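Local coordinates for S-adenosylmethionine:2-demethylmenaquinone methyltransferase (Geobacillus kaustophilus, PDB 2PCN), which is of unsettled function but belongs to the Aldolase/RraA family, with compact alpha/beta subunits that assemble in threes, at residues Glu13-Glu18 with Val149-Lys154; Ile34-Val39 with Trp136-Tyr141; Glu48-Val53 with Arg83-Val88; Gly65-Ala70 with Met108-Cys113; Tyr141-Ala146 with Lys154-Lys159. All coordinates share one frame; numbering follows the deposited sequence.

Interaction 1 of 5, residues Glu13-Glu18 with Val149-Lys154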
# COMPACT_ATOMS: atom_id res chain seq x y z
N GLU A 13 14.93 -1.22 25.80
CA GLU A 13 13.96 -2.12 26.42
C GLU A 13 12.87 -2.52 25.43
O GLU A 13 11.87 -3.12 25.82
CB GLU A 13 13.28 -1.44 27.61
CG GLU A 13 14.19 -1.14 28.78
CD GLU A 13 13.45 -0.41 29.88
OE1 GLU A 13 12.97 0.71 29.63
OE2 GLU A 13 13.35 -0.97 31.00
N LEU A 14 13.07 -2.19 24.16
CA LEU A 14 12.07 -2.48 23.15
C LEU A 14 12.48 -3.43 22.04
O LEU A 14 13.65 -3.54 21.68
CB LEU A 14 11.59 -1.19 22.49
CG LEU A 14 10.79 -0.16 23.29
CD1 LEU A 14 10.62 1.10 22.46
CD2 LEU A 14 9.44 -0.74 23.67
N GLN A 15 11.47 -4.12 21.51
CA GLN A 15 11.63 -5.02 20.39
C GLN A 15 10.87 -4.27 19.30
O GLN A 15 9.75 -3.80 19.53
CB GLN A 15 10.95 -6.36 20.65
CG GLN A 15 11.74 -7.29 21.54
CD GLN A 15 11.06 -8.63 21.67
OE1 GLN A 15 10.21 -8.83 22.54
NE2 GLN A 15 11.42 -9.57 20.80
N VAL A 16 11.47 -4.14 18.12
CA VAL A 16 10.82 -3.43 17.02
C VAL A 16 10.43 -4.42 15.94
O VAL A 16 11.27 -5.11 15.37
CB VAL A 16 11.76 -2.37 16.42
CG1 VAL A 16 11.07 -1.64 15.28
CG2 VAL A 16 12.18 -1.38 17.50
N CYS A 17 9.13 -4.50 15.66
CA CYS A 17 8.63 -5.42 14.65
C CYS A 17 9.18 -5.06 13.27
O CYS A 17 9.12 -3.90 12.85
CB CYS A 17 7.10 -5.40 14.62
SG CYS A 17 6.38 -6.68 13.57
N GLU A 18 9.72 -6.06 12.58
CA GLU A 18 10.31 -5.87 11.26
C GLU A 18 9.30 -6.06 10.15
O GLU A 18 9.54 -5.69 9.00
CB GLU A 18 11.47 -6.85 11.08
CG GLU A 18 12.59 -6.65 12.08
CD GLU A 18 13.53 -7.84 12.13
OE1 GLU A 18 13.95 -8.31 11.06
OE2 GLU A 18 13.86 -8.29 13.25
N VAL A 149 5.34 -0.86 14.98
CA VAL A 149 4.89 -1.57 16.17
C VAL A 149 6.09 -1.95 17.03
O VAL A 149 7.05 -2.53 16.55
CB VAL A 149 4.14 -2.86 15.78
CG1 VAL A 149 3.69 -3.61 17.04
CG2 VAL A 149 2.94 -2.52 14.90
N VAL A 150 6.02 -1.61 18.32
CA VAL A 150 7.09 -1.92 19.25
C VAL A 150 6.53 -2.63 20.47
O VAL A 150 5.41 -2.36 20.90
CB VAL A 150 7.85 -0.64 19.68
CG1 VAL A 150 8.42 0.05 18.45
CG2 VAL A 150 6.92 0.30 20.44
N VAL A 151 7.33 -3.53 21.03
CA VAL A 151 6.91 -4.31 22.19
C VAL A 151 7.85 -4.16 23.38
O VAL A 151 9.07 -4.27 23.24
CB VAL A 151 6.84 -5.81 21.82
CG1 VAL A 151 6.42 -6.63 23.03
CG2 VAL A 151 5.86 -6.01 20.67
N ALA A 152 7.28 -3.92 24.56
CA ALA A 152 8.05 -3.79 25.79
C ALA A 152 7.59 -4.89 26.74
O ALA A 152 6.47 -5.39 26.61
CB ALA A 152 7.81 -2.42 26.42
N ASN A 153 8.44 -5.29 27.68
CA ASN A 153 8.06 -6.34 28.61
C ASN A 153 7.21 -5.85 29.78
O ASN A 153 6.91 -6.61 30.70
CB ASN A 153 9.31 -7.06 29.13
CG ASN A 153 9.94 -7.96 28.08
OD1 ASN A 153 10.96 -8.60 28.33
ND2 ASN A 153 9.33 -8.01 26.90
N LYS A 154 6.83 -4.58 29.73
CA LYS A 154 6.01 -3.98 30.78
C LYS A 154 5.51 -2.60 30.36
O LYS A 154 5.99 -2.03 29.38
CB LYS A 154 6.79 -3.88 32.09
CG LYS A 154 8.17 -3.26 31.99
CD LYS A 154 8.13 -1.76 31.76
CE LYS A 154 9.52 -1.17 31.80
NZ LYS A 154 10.42 -1.77 30.77
O HOH W 1 7.54 -1.70 13.03
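Lys154 meets Glu13 at one end of a short antiparallel ladder, with Lys154 NZ 3.0 Å from Glu13 OE2 in a salt bridge whose hydrogen bond is weak. The lysine is folded to get there: CG sits between its own backbone N and carbonyl carbon (chi1 49°), and further bends at chi2 and chi4 let the chain cross the glutamate at about a right angle. Next to this ion pair, Leu14 lays CD2 against Ala152 CB at 3.6 Å. On the same face Val16 and Val150 lie side by side and point the same way, Val16 CG2 being 4.1 Å from Val150 CG1. Gln15 and Val151 turn to the other face. These two form a hydrogen-bonded antiparallel pair, Gln15 N to Val151 O at 3.0 Å and Val151 N to Gln15 O at 2.9 Å, and so strand 14-16 joins the large mixed sheet alongside strand 148-152. Farther along, Cys17 N reaches Val149 O at 3.0 Å, and a water then bridges the two segments by donating to Cys17 O and accepting from Val149 N. In the next shell, Glu13 OE1 takes a second lysine, Lys159, which shares the carboxylate's charge with Lys154. Trp136 touches both Cys17 and Val151, while Val115 and Pro114 of a second subunit pack on Val16 and Val150 respectively.

Interaction 2 of 5, residues Ile34-Val39 with Trp136-Tyr141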
# COMPACT_ATOMS: atom_id res chain seq x y z
N ILE A 34 -0.55 -7.39 25.94
CA ILE A 34 -0.67 -8.43 24.93
C ILE A 34 -1.33 -9.73 25.42
O ILE A 34 -1.06 -10.20 26.51
CB ILE A 34 0.73 -8.80 24.38
CG1 ILE A 34 1.28 -7.65 23.54
CG2 ILE A 34 0.65 -10.08 23.57
CD1 ILE A 34 2.70 -7.90 23.03
N ALA A 35 -2.19 -10.27 24.57
CA ALA A 35 -2.86 -11.54 24.79
C ALA A 35 -2.47 -12.25 23.49
O ALA A 35 -2.53 -11.63 22.43
CB ALA A 35 -4.37 -11.36 24.86
N THR A 36 -2.07 -13.51 23.57
CA THR A 36 -1.63 -14.23 22.37
C THR A 36 -2.48 -15.40 21.90
O THR A 36 -3.14 -16.08 22.69
CB THR A 36 -0.20 -14.77 22.53
OG1 THR A 36 -0.18 -15.77 23.56
CG2 THR A 36 0.77 -13.65 22.90
N VAL A 37 -2.44 -15.63 20.59
CA VAL A 37 -3.14 -16.74 19.96
C VAL A 37 -2.26 -17.22 18.82
O VAL A 37 -1.81 -16.43 18.00
CB VAL A 37 -4.50 -16.31 19.37
CG1 VAL A 37 -5.19 -17.52 18.75
CG2 VAL A 37 -5.39 -15.70 20.44
N ASP A 38 -2.00 -18.53 18.78
CA ASP A 38 -1.17 -19.12 17.75
C ASP A 38 -2.04 -20.10 16.96
O ASP A 38 -2.49 -21.11 17.50
CB ASP A 38 0.01 -19.84 18.40
CG ASP A 38 1.06 -20.28 17.40
OD1 ASP A 38 1.44 -19.48 16.52
OD2 ASP A 38 1.53 -21.43 17.51
N VAL A 39 -2.29 -19.79 15.69
CA VAL A 39 -3.14 -20.63 14.85
C VAL A 39 -2.62 -20.74 13.42
O VAL A 39 -1.63 -20.10 13.05
CB VAL A 39 -4.57 -20.06 14.76
CG1 VAL A 39 -5.18 -19.95 16.16
CG2 VAL A 39 -4.55 -18.68 14.09
N TRP A 136 6.73 -12.33 21.05
CA TRP A 136 5.53 -11.78 21.67
C TRP A 136 5.09 -12.62 22.86
O TRP A 136 4.59 -13.73 22.69
CB TRP A 136 4.39 -11.72 20.64
CG TRP A 136 4.80 -11.16 19.31
CD1 TRP A 136 5.56 -11.77 18.36
CD2 TRP A 136 4.47 -9.86 18.78
NE1 TRP A 136 5.73 -10.94 17.27
CE2 TRP A 136 5.06 -9.77 17.51
CE3 TRP A 136 3.72 -8.78 19.27
CZ2 TRP A 136 4.94 -8.62 16.71
CZ3 TRP A 136 3.59 -7.65 18.47
CH2 TRP A 136 4.20 -7.58 17.20
N GLU A 137 5.27 -12.08 24.07
CA GLU A 137 4.92 -12.79 25.29
C GLU A 137 3.65 -12.29 25.97
O GLU A 137 3.38 -11.09 26.00
CB GLU A 137 6.07 -12.69 26.30
CG GLU A 137 7.34 -13.41 25.89
CD GLU A 137 8.45 -13.24 26.91
OE1 GLU A 137 8.17 -13.42 28.12
OE2 GLU A 137 9.60 -12.95 26.51
N PRO A 138 2.84 -13.21 26.52
CA PRO A 138 1.61 -12.80 27.20
C PRO A 138 1.98 -11.86 28.35
O PRO A 138 2.95 -12.09 29.05
CB PRO A 138 1.04 -14.12 27.71
CG PRO A 138 1.49 -15.10 26.67
CD PRO A 138 2.93 -14.68 26.44
N GLY A 139 1.21 -10.79 28.52
CA GLY A 139 1.50 -9.86 29.60
C GLY A 139 2.42 -8.73 29.17
O GLY A 139 2.51 -7.71 29.86
N ALA A 140 3.10 -8.90 28.05
CA ALA A 140 3.98 -7.86 27.53
C ALA A 140 3.09 -6.73 27.02
O ALA A 140 1.88 -6.90 26.93
CB ALA A 140 4.85 -8.40 26.40
N TYR A 141 3.69 -5.59 26.71
CA TYR A 141 2.93 -4.44 26.22
C TYR A 141 3.30 -4.08 24.78
O TYR A 141 4.48 -4.02 24.44
CB TYR A 141 3.16 -3.23 27.12
CG TYR A 141 2.21 -3.14 28.29
CD1 TYR A 141 1.00 -2.44 28.18
CD2 TYR A 141 2.49 -3.76 29.50
CE1 TYR A 141 0.10 -2.37 29.24
CE2 TYR A 141 1.60 -3.70 30.58
CZ TYR A 141 0.41 -3.00 30.44
OH TYR A 141 -0.47 -2.93 31.49
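Two backbone bonds join Ile34 to a type II beta turn running from Glu137 to Ala140: Ile34 N gives to Ala140 O at 2.7 Å, and its carbonyl O takes Gly139 N at 3.1 Å. The turn is closed by Ala140 N to Glu137 O, and Gly139 takes the positive phi (91°) that the third position of such a turn requires. Ile34 carries most of the side-chain contact. Its CG1 lies beside its own backbone N (chi1 -69°), passing Ala140 O at 3.5 Å, and CD1 continues anti from there to touch Trp136 CE3 at 4.0 Å, at the indole edge and near its plane. The same methyl is also 4.0 Å from Ala140 CB. In the fold, this turn connects strand 134-136 to strand 141-145, which then runs antiparallel beside strand 30-38. Two residues beyond Ile34, Thr36 faces the other end of the turn. Its CG2 rests 3.8 Å from Trp136 O, and OG1 is 3.6 Å from Pro138 CG while hydrogen-bonding to Val127 O. The indole is held from elsewhere as well: Trp136 NE1 bonds to Phe131 O, its ring stacks with that of Phe131, and Val149 and Val151 of strand 148-152 touch it.

Interaction 3 of 5, residues Glu48-Val53 with Arg83-Val88; sequences EALETV and RGLAGV
Arg83 slides its guanidinium beneath the carbonyl of Glu51, whose O stands 3.2 Å above the plane and over its centre. That overlap is face contact, since the angle from Arg83 NE is too poor for a hydrogen bond; the real bonds are made by the terminal nitrogens. Arg83 NH1 reaches Val53 O at 2.8 Å, with the oxygen in the guanidinium plane and the nitrogen on one of its lone pairs. The same NH1 also gives to Leu50 O at 3.0 Å, more bent, from above that carbonyl's plane (43° out of it). Arg83 NH2 adds a weak bond to Val53 O, and a water donates to both Val53 O and Arg83 O. A bend at chi3 (60°) sets NE on the path to this cluster of carbonyls at the C-terminal end of helix 44-52, where a positive charge would probably be favoured. Strands 30-38, 58-62 and 87-90 run parallel here with helices 44-52 and 74-82 in their connections, as in beta-alpha-beta units. Helix 74-82 ends in a Schellman motif with Gly84 as the C-prime residue, and the chain then brings in Leu85. Its CD2 presses on Leu50 CD2 at a tight 3.4 Å and on Val53 CG2 at 3.7 Å, crossing both side chains at about a right angle. Leu50 CD2 also meets Val88 CG2 at 4.1 Å, while Leu76 and Leu59 touch Leu50 from the neighbouring helix and strand.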
# COMPACT_ATOMS: atom_id res chain seq x y z
N GLU A 48 -12.68 -17.03 20.64
CA GLU A 48 -12.78 -17.26 22.07
C GLU A 48 -11.94 -16.26 22.87
O GLU A 48 -12.36 -15.81 23.94
CB GLU A 48 -12.35 -18.69 22.41
CG GLU A 48 -13.09 -19.73 21.57
CD GLU A 48 -13.00 -21.13 22.16
OE1 GLU A 48 -11.90 -21.53 22.59
OE2 GLU A 48 -14.04 -21.82 22.19
N ALA A 49 -10.78 -15.90 22.33
CA ALA A 49 -9.91 -14.93 22.99
C ALA A 49 -10.61 -13.57 23.04
O ALA A 49 -10.67 -12.92 24.09
CB ALA A 49 -8.58 -14.82 22.24
N LEU A 50 -11.14 -13.14 21.90
CA LEU A 50 -11.82 -11.85 21.83
C LEU A 50 -13.02 -11.77 22.76
O LEU A 50 -13.39 -10.69 23.21
CB LEU A 50 -12.27 -11.56 20.40
CG LEU A 50 -11.17 -11.31 19.37
CD1 LEU A 50 -11.78 -11.16 17.98
CD2 LEU A 50 -10.40 -10.05 19.76
N GLU A 51 -13.62 -12.92 23.05
CA GLU A 51 -14.79 -12.95 23.93
C GLU A 51 -14.41 -13.05 25.40
O GLU A 51 -15.27 -12.89 26.27
CB GLU A 51 -15.69 -14.14 23.57
CG GLU A 51 -16.08 -14.21 22.10
CD GLU A 51 -16.89 -15.45 21.78
OE1 GLU A 51 -16.50 -16.55 22.22
OE2 GLU A 51 -17.91 -15.33 21.07
N THR A 52 -13.13 -13.28 25.69
CA THR A 52 -12.71 -13.44 27.08
C THR A 52 -11.59 -12.56 27.63
O THR A 52 -11.51 -12.37 28.84
CB THR A 52 -12.31 -14.90 27.35
OG1 THR A 52 -11.23 -15.27 26.48
CG2 THR A 52 -13.50 -15.83 27.09
N VAL A 53 -10.72 -12.01 26.78
CA VAL A 53 -9.63 -11.18 27.30
C VAL A 53 -10.12 -9.89 27.97
O VAL A 53 -11.19 -9.38 27.65
CB VAL A 53 -8.60 -10.82 26.19
CG1 VAL A 53 -7.98 -12.09 25.64
CG2 VAL A 53 -9.27 -10.02 25.08
N ARG A 83 -16.47 -5.28 23.78
CA ARG A 83 -15.80 -5.61 25.04
C ARG A 83 -14.66 -4.65 25.39
O ARG A 83 -13.89 -4.90 26.31
CB ARG A 83 -15.32 -7.07 25.00
CG ARG A 83 -16.44 -8.05 24.69
CD ARG A 83 -16.07 -9.50 24.97
NE ARG A 83 -15.72 -9.72 26.37
CZ ARG A 83 -14.47 -9.79 26.83
NH1 ARG A 83 -13.45 -9.66 26.00
NH2 ARG A 83 -14.25 -9.97 28.13
N GLY A 84 -14.57 -3.56 24.64
CA GLY A 84 -13.56 -2.55 24.90
C GLY A 84 -12.10 -2.93 24.72
O GLY A 84 -11.25 -2.46 25.47
N LEU A 85 -11.79 -3.76 23.73
CA LEU A 85 -10.40 -4.13 23.50
C LEU A 85 -9.71 -2.98 22.77
O LEU A 85 -10.36 -2.15 22.13
CB LEU A 85 -10.33 -5.42 22.67
CG LEU A 85 -10.81 -6.71 23.36
CD1 LEU A 85 -12.26 -6.57 23.78
CD2 LEU A 85 -10.65 -7.90 22.42
N ALA A 86 -8.38 -2.92 22.88
CA ALA A 86 -7.60 -1.86 22.24
C ALA A 86 -7.43 -2.12 20.74
O ALA A 86 -7.54 -1.20 19.93
CB ALA A 86 -6.23 -1.75 22.90
N GLY A 87 -7.17 -3.37 20.39
CA GLY A 87 -6.99 -3.71 18.99
C GLY A 87 -6.51 -5.12 18.75
O GLY A 87 -6.38 -5.91 19.69
N VAL A 88 -6.27 -5.45 17.48
CA VAL A 88 -5.80 -6.77 17.10
C VAL A 88 -4.66 -6.63 16.09
O VAL A 88 -4.72 -5.78 15.19
CB VAL A 88 -6.93 -7.60 16.44
CG1 VAL A 88 -6.46 -9.04 16.22
CG2 VAL A 88 -8.19 -7.57 17.31
O HOH W 2 -12.96 -7.17 27.76

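Interaction 4 of 5, residues Gly65-Ala70 with Met108-Cys113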
# COMPACT_ATOMS: atom_id res chain seq x y z
N GLY A 65 1.29 -15.88 8.69
CA GLY A 65 1.33 -15.07 7.49
C GLY A 65 0.57 -15.66 6.32
O GLY A 65 0.77 -15.25 5.17
N SER A 66 -0.29 -16.63 6.59
CA SER A 66 -1.06 -17.25 5.52
C SER A 66 -1.97 -16.23 4.85
O SER A 66 -2.55 -15.38 5.52
CB SER A 66 -1.91 -18.40 6.05
OG SER A 66 -2.79 -18.87 5.04
N ARG A 67 -2.09 -16.32 3.53
CA ARG A 67 -2.95 -15.42 2.78
C ARG A 67 -4.10 -16.22 2.16
O ARG A 67 -4.84 -15.70 1.31
CB ARG A 67 -2.15 -14.73 1.68
CG ARG A 67 -1.15 -13.71 2.19
CD ARG A 67 -0.26 -13.19 1.07
NE ARG A 67 0.69 -12.19 1.56
CZ ARG A 67 0.38 -10.92 1.79
NH1 ARG A 67 -0.86 -10.48 1.59
NH2 ARG A 67 1.31 -10.08 2.24
N ARG A 68 -4.26 -17.47 2.58
CA ARG A 68 -5.32 -18.32 2.04
C ARG A 68 -6.68 -18.11 2.69
O ARG A 68 -7.71 -18.42 2.09
CB ARG A 68 -4.90 -19.79 2.14
CG ARG A 68 -3.62 -20.09 1.38
CD ARG A 68 -3.41 -21.58 1.15
NE ARG A 68 -3.29 -22.34 2.39
CZ ARG A 68 -3.00 -23.64 2.44
NH1 ARG A 68 -2.82 -24.33 1.32
NH2 ARG A 68 -2.92 -24.26 3.61
N VAL A 69 -6.70 -17.58 3.91
CA VAL A 69 -7.96 -17.32 4.60
C VAL A 69 -7.84 -16.09 5.50
O VAL A 69 -6.75 -15.65 5.83
CB VAL A 69 -8.39 -18.51 5.51
CG1 VAL A 69 -8.58 -19.76 4.67
CG2 VAL A 69 -7.37 -18.73 6.61
N ALA A 70 -9.00 -15.55 5.88
CA ALA A 70 -9.05 -14.40 6.77
C ALA A 70 -9.19 -14.97 8.18
O ALA A 70 -9.81 -16.01 8.37
CB ALA A 70 -10.25 -13.54 6.42
N MET A 108 -4.39 -4.39 12.56
CA MET A 108 -3.25 -4.47 11.65
C MET A 108 -3.12 -5.90 11.16
O MET A 108 -3.24 -6.85 11.94
CB MET A 108 -1.95 -4.05 12.34
CG MET A 108 -1.90 -2.59 12.76
SD MET A 108 -0.29 -2.19 13.45
CE MET A 108 -0.05 -0.52 12.84
N ALA A 109 -2.87 -6.05 9.86
CA ALA A 109 -2.72 -7.37 9.25
C ALA A 109 -1.85 -7.22 8.01
O ALA A 109 -1.54 -6.09 7.61
CB ALA A 109 -4.09 -7.92 8.88
N ILE A 110 -1.45 -8.32 7.40
CA ILE A 110 -0.60 -8.21 6.21
C ILE A 110 -1.37 -8.18 4.90
O ILE A 110 -0.79 -7.97 3.84
CB ILE A 110 0.44 -9.35 6.15
CG1 ILE A 110 -0.25 -10.71 6.00
CG2 ILE A 110 1.31 -9.32 7.40
CD1 ILE A 110 0.70 -11.85 5.69
N GLY A 111 -2.69 -8.37 4.98
CA GLY A 111 -3.49 -8.34 3.77
C GLY A 111 -4.93 -8.74 4.00
O GLY A 111 -5.34 -8.97 5.13
N THR A 112 -5.69 -8.81 2.92
CA THR A 112 -7.09 -9.20 3.00
C THR A 112 -7.31 -10.47 2.18
O THR A 112 -6.57 -10.74 1.24
CB THR A 112 -8.03 -8.11 2.44
OG1 THR A 112 -7.72 -7.86 1.06
CG2 THR A 112 -7.87 -6.81 3.23
N CYS A 113 -8.32 -11.23 2.57
CA CYS A 113 -8.68 -12.47 1.90
C CYS A 113 -10.16 -12.69 2.20
O CYS A 113 -10.55 -12.72 3.37
CB CYS A 113 -7.86 -13.64 2.44
SG CYS A 113 -8.33 -15.22 1.70
O HOH W 3 -3.48 -11.14 0.58
O HOH W 4 -5.35 -12.91 -0.57
O HOH W 5 1.73 -6.98 3.47
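Arg67 stretches over Ile110 with its chain extended from CG to NE, which carries NE out toward Ile110. The guanidinium beyond it grips the Ile110 carbonyl in a weak fork, with Arg67 NH1 and NH2 each 3.4 Å from Ile110 O. Two waters lie at the guanidinium edge in its plane; the one accepting from NH1 also donates to Thr112 O, while the other, which takes a weak bond from NH2, donates to Ile110 O. Ile110 holds CG1 between its backbone N and carbonyl carbon (chi1 64°), and its CD1 ends 3.8 Å above the guanidinium plane, offset toward the rim, while touching Gly65 O at 3.4 Å. At the other end of the contact, Cys113 carries SG anti to its backbone N (chi1 177°), pushing the sulfur to 3.3 Å from Arg68 O. Ala70 CB sits 3.2 Å from Cys113 O. Ser66 OG accepts from Arg68 N in an ST turn that shapes the 65-70 loop. Outside, Thr112 OG1 bonds to Asp147 O of a third subunit. The corner at Ile110 takes the chain from strand 106-109 of the mixed sheet to the weakly bonded strand 111-112 of a small parallel sheet, in which strand 93-94 lies between it and strand 70-72.

Interaction 5 of 5, residues Tyr141-Ala146 with Lys154-Lys159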
# COMPACT_ATOMS: atom_id res chain seq x y z
N TYR A 141 3.69 -5.59 26.71
CA TYR A 141 2.93 -4.44 26.22
C TYR A 141 3.30 -4.08 24.78
O TYR A 141 4.48 -4.02 24.44
CB TYR A 141 3.16 -3.23 27.12
CG TYR A 141 2.21 -3.14 28.29
CD1 TYR A 141 1.00 -2.44 28.18
CD2 TYR A 141 2.49 -3.76 29.50
CE1 TYR A 141 0.10 -2.37 29.24
CE2 TYR A 141 1.60 -3.70 30.58
CZ TYR A 141 0.41 -3.00 30.44
OH TYR A 141 -0.47 -2.93 31.49
N VAL A 142 2.29 -3.83 23.95
CA VAL A 142 2.54 -3.48 22.57
C VAL A 142 2.00 -2.09 22.25
O VAL A 142 0.92 -1.70 22.70
CB VAL A 142 1.92 -4.52 21.60
CG1 VAL A 142 0.41 -4.58 21.79
CG2 VAL A 142 2.28 -4.18 20.16
N TYR A 143 2.76 -1.33 21.47
CA TYR A 143 2.38 0.01 21.07
C TYR A 143 2.42 0.05 19.55
O TYR A 143 3.41 -0.34 18.94
CB TYR A 143 3.37 1.03 21.64
CG TYR A 143 3.49 0.99 23.14
CD1 TYR A 143 2.62 1.71 23.95
CD2 TYR A 143 4.46 0.19 23.76
CE1 TYR A 143 2.71 1.64 25.35
CE2 TYR A 143 4.55 0.12 25.15
CZ TYR A 143 3.68 0.84 25.93
OH TYR A 143 3.78 0.77 27.31
N ALA A 144 1.33 0.50 18.94
CA ALA A 144 1.28 0.56 17.49
C ALA A 144 0.75 1.89 16.98
O ALA A 144 -0.08 2.54 17.61
CB ALA A 144 0.42 -0.58 16.96
N ASP A 145 1.24 2.28 15.81
CA ASP A 145 0.78 3.50 15.17
C ASP A 145 1.19 3.49 13.71
O ASP A 145 1.67 2.48 13.19
CB ASP A 145 1.29 4.76 15.90
CG ASP A 145 2.78 4.98 15.76
OD1 ASP A 145 3.45 4.22 15.03
OD2 ASP A 145 3.28 5.94 16.38
N ALA A 146 1.00 4.62 13.04
CA ALA A 146 1.32 4.75 11.62
C ALA A 146 2.77 4.46 11.24
O ALA A 146 3.06 4.13 10.09
CB ALA A 146 0.92 6.14 11.13
N LYS A 154 6.83 -4.58 29.73
CA LYS A 154 6.01 -3.98 30.78
C LYS A 154 5.51 -2.60 30.36
O LYS A 154 5.99 -2.03 29.38
CB LYS A 154 6.79 -3.88 32.09
CG LYS A 154 8.17 -3.26 31.99
CD LYS A 154 8.13 -1.76 31.76
CE LYS A 154 9.52 -1.17 31.80
NZ LYS A 154 10.42 -1.77 30.77
N ASP A 155 4.54 -2.08 31.10
CA ASP A 155 3.98 -0.77 30.80
C ASP A 155 5.07 0.29 30.98
O ASP A 155 5.49 0.57 32.10
CB ASP A 155 2.81 -0.47 31.73
CG ASP A 155 2.00 0.73 31.28
OD1 ASP A 155 2.60 1.78 30.98
OD2 ASP A 155 0.75 0.62 31.23
N LEU A 156 5.52 0.86 29.87
CA LEU A 156 6.57 1.87 29.89
C LEU A 156 6.09 3.24 30.37
O LEU A 156 6.89 4.13 30.63
CB LEU A 156 7.20 2.02 28.50
CG LEU A 156 7.96 0.82 27.94
CD1 LEU A 156 8.49 1.16 26.56
CD2 LEU A 156 9.11 0.46 28.87
N LEU A 157 4.77 3.40 30.49
CA LEU A 157 4.20 4.67 30.92
C LEU A 157 3.63 4.61 32.33
O LEU A 157 2.86 5.48 32.73
CB LEU A 157 3.12 5.10 29.93
CG LEU A 157 3.60 5.21 28.48
CD1 LEU A 157 2.42 5.48 27.58
CD2 LEU A 157 4.65 6.30 28.36
N ALA A 158 4.01 3.58 33.07
CA ALA A 158 3.55 3.41 34.44
C ALA A 158 4.74 3.04 35.31
O ALA A 158 4.60 2.78 36.51
CB ALA A 158 2.49 2.31 34.50
N LYS A 159 5.91 3.01 34.69
CA LYS A 159 7.15 2.67 35.37
C LYS A 159 7.83 3.90 35.98
O LYS A 159 7.48 5.04 35.67
CB LYS A 159 8.12 2.00 34.40
CG LYS A 159 8.43 2.83 33.16
CD LYS A 159 9.53 2.21 32.32
CE LYS A 159 10.85 2.19 33.08
NZ LYS A 159 11.96 1.62 32.26
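Tyr141 and Tyr143, two residues apart on strand 141-145, both reach the 154-157 segment, Tyr141 at Asp155 and Tyr143 at Leu156. Asp155 opens a type I beta turn running to Ala158 and, through OD1, an Asx turn within it. This turn follows strand 148-152, the antiparallel neighbour of strand 141-145 in the mixed sheet, so the chain past that strand folds back over the tyrosines. The aromatic contact belongs to Tyr141. Asp155 CB makes a CH-pi contact 3.8 Å from the ring centroid, 19° off the normal, and Asp155 CA stands 3.6 Å above the ring plane, offset toward the rim. Backbone crowds the ring too, with Asp155 N 3.1 Å from Tyr141 CD2. Ring and carboxylate are turned 58° against each other. The polar contact belongs to Tyr143, whose OH accepts from Leu156 N at 3.1 Å. Apolar touches are looser: Tyr143 CE2 comes within 4.3 Å of Leu156 CD1, and Tyr143 CE1 within 4.5 Å of Leu157 CD1. Helix 3-10 contributes from outside, Leu6 against Tyr143 and Phe10 against Leu156. Among charged groups, Lys154 turns its NZ away to Glu13. Inside the turn, Leu157 N gives a hydrogen bond of 2.8 Å to Asp155 OD1, arriving nearly in line with the aspartate's C-O bond.

Overall arrangement
All five contacts reach the same mixed sheet. Along the chain, interactions 2, 3 and 4 all fall between the two segments of interaction 1, while interaction 5 alternates with it. Interactions 1 and 5 have centres about 8 Å apart, share Lys154, and sit on neighbouring strands 148-152 and 141-145. Interaction 2 shares Tyr141 with interaction 5 and brings in strand 30-38, whose Val37 packs on Ala49 of helix 44-52 and Ala35 on Val53 just beyond it, in interaction 3. A probable hydrogen bond between Met108 N and Val88 O joins interactions 4 and 3. Interaction 4's centre is about 25 Å from that of interaction 5, yet Met108 packs on Ala144 and Asp145. Interactions 1, 4 and 5 also touch other subunits.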